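Local coordinates for aminoacyl-tRNA synthetase-interacting multifunctional protein p43 (Plasmodium vivax, PDB 6IPA) that probably binds tRNA through its EMAP II-like domain and is thought to associate with aminoacyl-tRNA synthetases, at residues I43-N47 against K151-L157; M117-F123 against L198-S204. One frame throughout, in Å; residues are numbered along the deposited sequence.

How the contacts relate
The centres of the two contacts lie 21 Å apart and their nearest atoms about 7 Å, so they do not touch. Along the chain their segments alternate: 43-47, 117-123, 151-157, 198-204. Contact 1 sets the loop leading into strand 48-58, the first along the chain of a four-stranded antiparallel sheet, against the loop between strand 143-144 and helix 165-169. Contact 2 pairs strand 120-123, within the putative tRNA-binding region, with the C-terminal strand 201-203; both belong to one curled antiparallel sheet, separate from the four-stranded one. Both contacts join an earlier part of the chain to a later one, which is consistent with a single compact EMAP II-like domain.

Contact 1. Residues I43-N47 against K151-L157; sequences ITRLN and KLPDKTL
The salt bridge between R45 and D154 is the strongest polar link. R45 NE donates to D154 OD1 at 3.1 Å and to D154 OD2 at 3.0 Å, while R45 NH2 reaches D154 OD2 at 2.8 Å; the carboxylate thus approaches the guanidinium edge near its plane. R45 takes chi1 m, chi2 t and chi3 p, and D154 chi1 m, which bring the two ends together. The same pair is joined through the backbone, D154 N donating to R45 O at 3.0 Å (148°).

Residues 43-45 form a 3-10 turn, closed by L46 N to I43 O at 3.2 Å; K151-L157 has no regular structure. The closest CA atoms are those of R45 and P153, 4.0 Å apart. P153 CA makes a CA-H...O contact with T44 O at 3.2 Å, and a water donates to T44 OG1 (3.2 Å) and L152 O (2.6 Å); T44 OG1 also hydrogen-bonds D42 OD1. N103 ND2 hydrogen-bonds R45 O and D154 O, and R141 hydrogen-bonds K151 O and L46 O.

P153 CB packs 3.6 Å from both N47 CB and L46 C, and L46 CD2 meets L157 CD1 at 4.3 Å, beside helix 165-169. This structural packing ties the N-terminal 3-10 turn before strand 48-58 to the loop between strand 143-144 and helix 165-169, combining a charged pair, one backbone hydrogen bond and one bridging water with close apolar fit around P153.

Contact 2. Residues M117-F123 against L198-S204; sequences MVLCGSF and LEQGTIS
Strands 120-123 and 201-203 pair antiparallel, their short axes 4.3 Å apart at closest and 141° between directions. S122 and T202 form a hydrogen-bonded pair (CA-CA 5.1 Å): S122 N donates to T202 O, and T202 N to S122 O, both at 2.9 Å. S122 O also accepts from a water (2.9 Å) lying 3.0 Å from T202 OG1. G121 and I203 are the non-hydrogen-bonded pair (CA-CA 4.8 Å): G121 bonds E128 through its backbone, and I203 O accepts from Q170 NE2.

S122 and T202 share one face, I203 the other. L198 CD1 lies 4.4 Å from F123 CB. A side chain at G201 would crowd S122 O and, at phi/psi 155/168°, the preceding carbonyl, so glycine fits this backbone.

Within a larger curled sheet, 120-123 lies between 126-129 and 201-203, which also pairs with 173-176. S204 N donates to C120 O at 3.0 Å and C120 N to S204 O at 2.9 Å, so the terminal carboxylate itself is held by backbone bonding.

Contact 1. Residues I43-N47 against K151-L157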
loop_
_atom_site.group_PDB
_atom_site.type_symbol
_atom_site.label_atom_id
_atom_site.label_comp_id
_atom_site.label_asym_id
_atom_site.label_seq_id
_atom_site.Cartn_x
_atom_site.Cartn_y
_atom_site.Cartn_z
ATOM N N ILE A 43 8.858 9.465 7.489
ATOM C CA ILE A 43 8.466 8.325 6.714
ATOM C C ILE A 43 9.076 7.027 7.231
ATOM O O ILE A 43 8.601 5.943 6.899
ATOM C CB ILE A 43 8.732 8.555 5.227
ATOM C CG1 ILE A 43 8.171 7.392 4.417
ATOM C CG2 ILE A 43 10.221 8.738 4.956
ATOM C CD1 ILE A 43 8.100 7.653 2.950
ATOM N N THR A 44 10.085 7.118 8.090
ATOM C CA THR A 44 10.687 5.914 8.677
ATOM C C THR A 44 9.654 5.167 9.529
ATOM O O THR A 44 9.807 3.991 9.832
ATOM C CB THR A 44 11.924 6.288 9.506
ATOM O OG1 THR A 44 11.530 7.123 10.597
ATOM C CG2 THR A 44 12.947 7.036 8.638
ATOM N N ARG A 45 8.577 5.869 9.873
ATOM C CA ARG A 45 7.583 5.365 10.806
ATOM C C ARG A 45 6.544 4.477 10.156
ATOM O O ARG A 45 5.886 3.713 10.843
ATOM C CB ARG A 45 6.889 6.519 11.524
ATOM C CG ARG A 45 7.770 7.172 12.561
ATOM C CD ARG A 45 7.122 8.343 13.288
ATOM N NE ARG A 45 6.173 7.837 14.242
ATOM C CZ ARG A 45 5.375 8.588 14.991
ATOM N NH1 ARG A 45 5.415 9.942 14.935
ATOM N NH2 ARG A 45 4.527 7.978 15.805
ATOM N N LEU A 46 6.416 4.586 8.832
ATOM C CA LEU A 46 5.615 3.681 8.036
ATOM C C LEU A 46 6.383 2.431 7.716
ATOM O O LEU A 46 7.493 2.500 7.254
ATOM C CB LEU A 46 5.186 4.330 6.691
ATOM C CG LEU A 46 4.519 5.692 6.766
ATOM C CD1 LEU A 46 4.033 6.108 5.402
ATOM C CD2 LEU A 46 3.395 5.676 7.768
ATOM N N ASN A 47 5.706 1.292 7.870
ATOM C CA ASN A 47 6.186 -0.034 7.370
ATOM C C ASN A 47 5.468 -0.428 6.158
ATOM O O ASN A 47 4.457 -1.058 6.282
ATOM C CB ASN A 47 5.863 -1.120 8.374
ATOM C CG ASN A 47 6.531 -2.400 8.063
ATOM O OD1 ASN A 47 7.589 -2.440 7.436
ATOM N ND2 ASN A 47 5.953 -3.473 8.545
ATOM N N LYS A 151 16.098 2.491 11.033
ATOM C CA LYS A 151 15.051 3.284 11.616
ATOM C C LYS A 151 13.700 2.554 11.505
ATOM O O LYS A 151 12.946 2.702 10.521
ATOM C CB LYS A 151 15.022 4.690 11.004
ATOM C CG LYS A 151 16.056 5.587 11.665
ATOM C CD LYS A 151 16.181 6.944 10.994
ATOM C CE LYS A 151 17.410 7.670 11.523
ATOM N NZ LYS A 151 17.488 9.075 11.030
ATOM N N LEU A 152 13.369 1.797 12.535
ATOM C CA LEU A 152 12.262 0.884 12.421
ATOM C C LEU A 152 10.933 1.650 12.293
ATOM O O LEU A 152 10.843 2.806 12.670
ATOM C CB LEU A 152 12.227 -0.085 13.608
ATOM C CG LEU A 152 13.504 -0.872 13.855
ATOM C CD1 LEU A 152 13.338 -1.654 15.136
ATOM C CD2 LEU A 152 13.881 -1.786 12.701
ATOM N N PRO A 153 9.895 0.981 11.758
ATOM C CA PRO A 153 8.622 1.625 11.643
ATOM C C PRO A 153 7.914 1.408 12.957
ATOM O O PRO A 153 8.256 0.476 13.686
ATOM C CB PRO A 153 7.934 0.792 10.541
ATOM C CG PRO A 153 8.460 -0.602 10.802
ATOM C CD PRO A 153 9.798 -0.467 11.455
ATOM N N ASP A 154 6.926 2.241 13.248
ATOM C CA ASP A 154 6.112 2.022 14.452
ATOM C C ASP A 154 5.524 0.606 14.494
ATOM O O ASP A 154 4.800 0.206 13.606
ATOM C CB ASP A 154 4.969 3.025 14.489
ATOM C CG ASP A 154 5.452 4.471 14.585
ATOM O OD1 ASP A 154 6.668 4.748 14.419
ATOM O OD2 ASP A 154 4.623 5.355 14.844
ATOM N N LYS A 155 5.820 -0.162 15.525
ATOM C CA LYS A 155 5.095 -1.402 15.800
ATOM C C LYS A 155 3.650 -1.249 15.356
ATOM O O LYS A 155 3.134 -2.095 14.626
ATOM C CB LYS A 155 5.172 -1.782 17.302
ATOM C CG LYS A 155 4.940 -3.262 17.630
ATOM C CD LYS A 155 5.952 -4.131 16.903
ATOM C CE LYS A 155 5.493 -5.566 16.697
ATOM N NZ LYS A 155 6.610 -6.392 16.086
ATOM N N THR A 156 3.001 -0.161 15.764
ATOM C CA THR A 156 1.646 0.054 15.385
ATOM C C THR A 156 1.257 1.508 15.328
ATOM O O THR A 156 1.590 2.279 16.235
ATOM C CB THR A 156 0.734 -0.645 16.381
ATOM O OG1 THR A 156 1.171 -2.005 16.566
ATOM C CG2 THR A 156 -0.626 -0.678 15.855
ATOM N N LEU A 157 0.491 1.864 14.284
ATOM C CA LEU A 157 0.041 3.210 14.074
ATOM C C LEU A 157 -1.260 3.412 14.768
ATOM O O LEU A 157 -1.993 2.486 15.000
ATOM C CB LEU A 157 -0.122 3.495 12.604
ATOM C CG LEU A 157 1.126 3.324 11.743
ATOM C CD1 LEU A 157 0.735 3.437 10.273
ATOM C CD2 LEU A 157 2.212 4.347 12.060
HETATM O O HOH W 1 11.752 5.239 13.153
#

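Contact 2. Residues M117-F123 against L198-S204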
loop_
_atom_site.group_PDB
_atom_site.type_symbol
_atom_site.label_atom_id
_atom_site.label_comp_id
_atom_site.label_asym_id
_atom_site.label_seq_id
_atom_site.Cartn_x
_atom_site.Cartn_y
_atom_site.Cartn_z
ATOM N N MET A 117 -3.327 -1.844 4.243
ATOM C CA MET A 117 -4.038 -1.298 3.068
ATOM C C MET A 117 -3.097 -1.263 1.854
ATOM O O MET A 117 -1.897 -1.181 1.991
ATOM C CB MET A 117 -4.662 0.088 3.349
ATOM C CG MET A 117 -3.790 1.277 2.965
ATOM S SD MET A 117 -4.238 2.921 3.605
ATOM C CE MET A 117 -5.734 3.244 2.660
ATOM N N VAL A 118 -3.673 -1.294 0.659
ATOM C CA VAL A 118 -2.913 -1.423 -0.567
ATOM C C VAL A 118 -2.776 -0.044 -1.154
ATOM O O VAL A 118 -3.735 0.732 -1.116
ATOM C CB VAL A 118 -3.575 -2.399 -1.565
ATOM C CG1 VAL A 118 -2.822 -2.385 -2.876
ATOM C CG2 VAL A 118 -3.628 -3.797 -0.976
ATOM N N LEU A 119 -1.573 0.262 -1.659
ATOM C CA LEU A 119 -1.234 1.647 -1.962
ATOM C C LEU A 119 -1.438 1.883 -3.453
ATOM O O LEU A 119 -1.128 0.987 -4.236
ATOM C CB LEU A 119 0.209 1.992 -1.555
ATOM C CG LEU A 119 0.788 2.022 -0.120
ATOM C CD1 LEU A 119 2.283 2.257 0.020
ATOM C CD2 LEU A 119 0.076 3.036 0.713
ATOM N N CYS A 120 -1.933 3.075 -3.820
ATOM C CA CYS A 120 -2.273 3.419 -5.216
ATOM C C CYS A 120 -1.970 4.848 -5.601
ATOM O O CYS A 120 -1.939 5.749 -4.771
ATOM C CB CYS A 120 -3.773 3.292 -5.488
ATOM S SG CYS A 120 -4.567 1.749 -5.060
ATOM N N GLY A 121 -1.825 5.028 -6.898
ATOM C CA GLY A 121 -1.735 6.330 -7.505
ATOM C C GLY A 121 -3.102 6.737 -8.008
ATOM O O GLY A 121 -3.904 5.885 -8.459
ATOM N N SER A 122 -3.371 8.037 -7.886
ATOM C CA SER A 122 -4.631 8.602 -8.303
ATOM C C SER A 122 -4.398 9.869 -9.100
ATOM O O SER A 122 -3.642 10.758 -8.670
ATOM C CB SER A 122 -5.478 8.919 -7.085
ATOM O OG SER A 122 -6.339 7.836 -6.804
ATOM N N PHE A 123 -5.035 9.955 -10.261
ATOM C CA PHE A 123 -5.018 11.209 -11.051
ATOM C C PHE A 123 -6.334 11.337 -11.798
ATOM O O PHE A 123 -6.772 10.379 -12.434
ATOM C CB PHE A 123 -3.836 11.253 -12.042
ATOM C CG PHE A 123 -3.726 12.551 -12.814
ATOM C CD1 PHE A 123 -3.169 13.688 -12.224
ATOM C CD2 PHE A 123 -4.160 12.632 -14.144
ATOM C CE1 PHE A 123 -3.050 14.868 -12.934
ATOM C CE2 PHE A 123 -4.051 13.818 -14.859
ATOM C CZ PHE A 123 -3.502 14.933 -14.262
ATOM N N LEU A 198 0.515 5.685 -14.109
ATOM C CA LEU A 198 0.165 7.084 -14.318
ATOM C C LEU A 198 1.441 7.907 -14.423
ATOM O O LEU A 198 2.468 7.513 -13.900
ATOM C CB LEU A 198 -0.706 7.595 -13.177
ATOM C CG LEU A 198 -1.829 6.638 -12.786
ATOM C CD1 LEU A 198 -2.566 7.120 -11.533
ATOM C CD2 LEU A 198 -2.757 6.410 -13.991
ATOM N N GLU A 199 1.376 9.048 -15.100
ATOM C CA GLU A 199 2.566 9.878 -15.317
ATOM C C GLU A 199 2.760 10.692 -14.044
ATOM O O GLU A 199 3.779 10.566 -13.386
ATOM C CB GLU A 199 2.461 10.771 -16.577
ATOM C CG GLU A 199 1.867 10.117 -17.863
ATOM C CD GLU A 199 2.766 9.076 -18.555
ATOM O OE1 GLU A 199 3.814 8.670 -17.989
ATOM O OE2 GLU A 199 2.412 8.646 -19.681
ATOM N N GLN A 200 1.747 11.479 -13.691
ATOM C CA GLN A 200 1.674 12.204 -12.417
ATOM C C GLN A 200 0.581 11.567 -11.549
ATOM O O GLN A 200 -0.112 10.659 -12.020
ATOM C CB GLN A 200 1.366 13.687 -12.657
ATOM C CG GLN A 200 2.422 14.423 -13.482
ATOM C CD GLN A 200 3.803 14.454 -12.808
ATOM O OE1 GLN A 200 3.913 14.473 -11.559
ATOM N NE2 GLN A 200 4.868 14.451 -13.632
ATOM N N GLY A 201 0.447 12.009 -10.287
ATOM C CA GLY A 201 -0.569 11.440 -9.367
ATOM C C GLY A 201 -0.276 11.565 -7.872
ATOM O O GLY A 201 0.826 11.907 -7.498
ATOM N N THR A 202 -1.288 11.292 -7.045
ATOM C CA THR A 202 -1.210 11.307 -5.586
ATOM C C THR A 202 -1.485 9.935 -4.962
ATOM O O THR A 202 -2.264 9.159 -5.478
ATOM C CB THR A 202 -2.225 12.304 -5.021
ATOM O OG1 THR A 202 -3.547 11.967 -5.478
ATOM C CG2 THR A 202 -1.883 13.697 -5.487
ATOM N N ILE A 203 -0.899 9.673 -3.799
ATOM C CA ILE A 203 -0.798 8.323 -3.267
ATOM C C ILE A 203 -1.766 8.183 -2.134
ATOM O O ILE A 203 -1.789 9.008 -1.230
ATOM C CB ILE A 203 0.643 8.019 -2.793
ATOM C CG1 ILE A 203 1.542 7.806 -3.998
ATOM C CG2 ILE A 203 0.717 6.810 -1.853
ATOM C CD1 ILE A 203 3.011 7.701 -3.679
ATOM N N SER A 204 -2.561 7.129 -2.184
ATOM C CA SER A 204 -3.485 6.818 -1.142
ATOM C C SER A 204 -3.435 5.318 -0.897
ATOM O O SER A 204 -2.622 4.644 -1.533
ATOM C CB SER A 204 -4.879 7.254 -1.556
ATOM O OG SER A 204 -5.336 6.529 -2.708
ATOM O OXT SER A 204 -4.180 4.756 -0.075
HETATM O O HOH W 2 -4.739 13.337 -7.829
#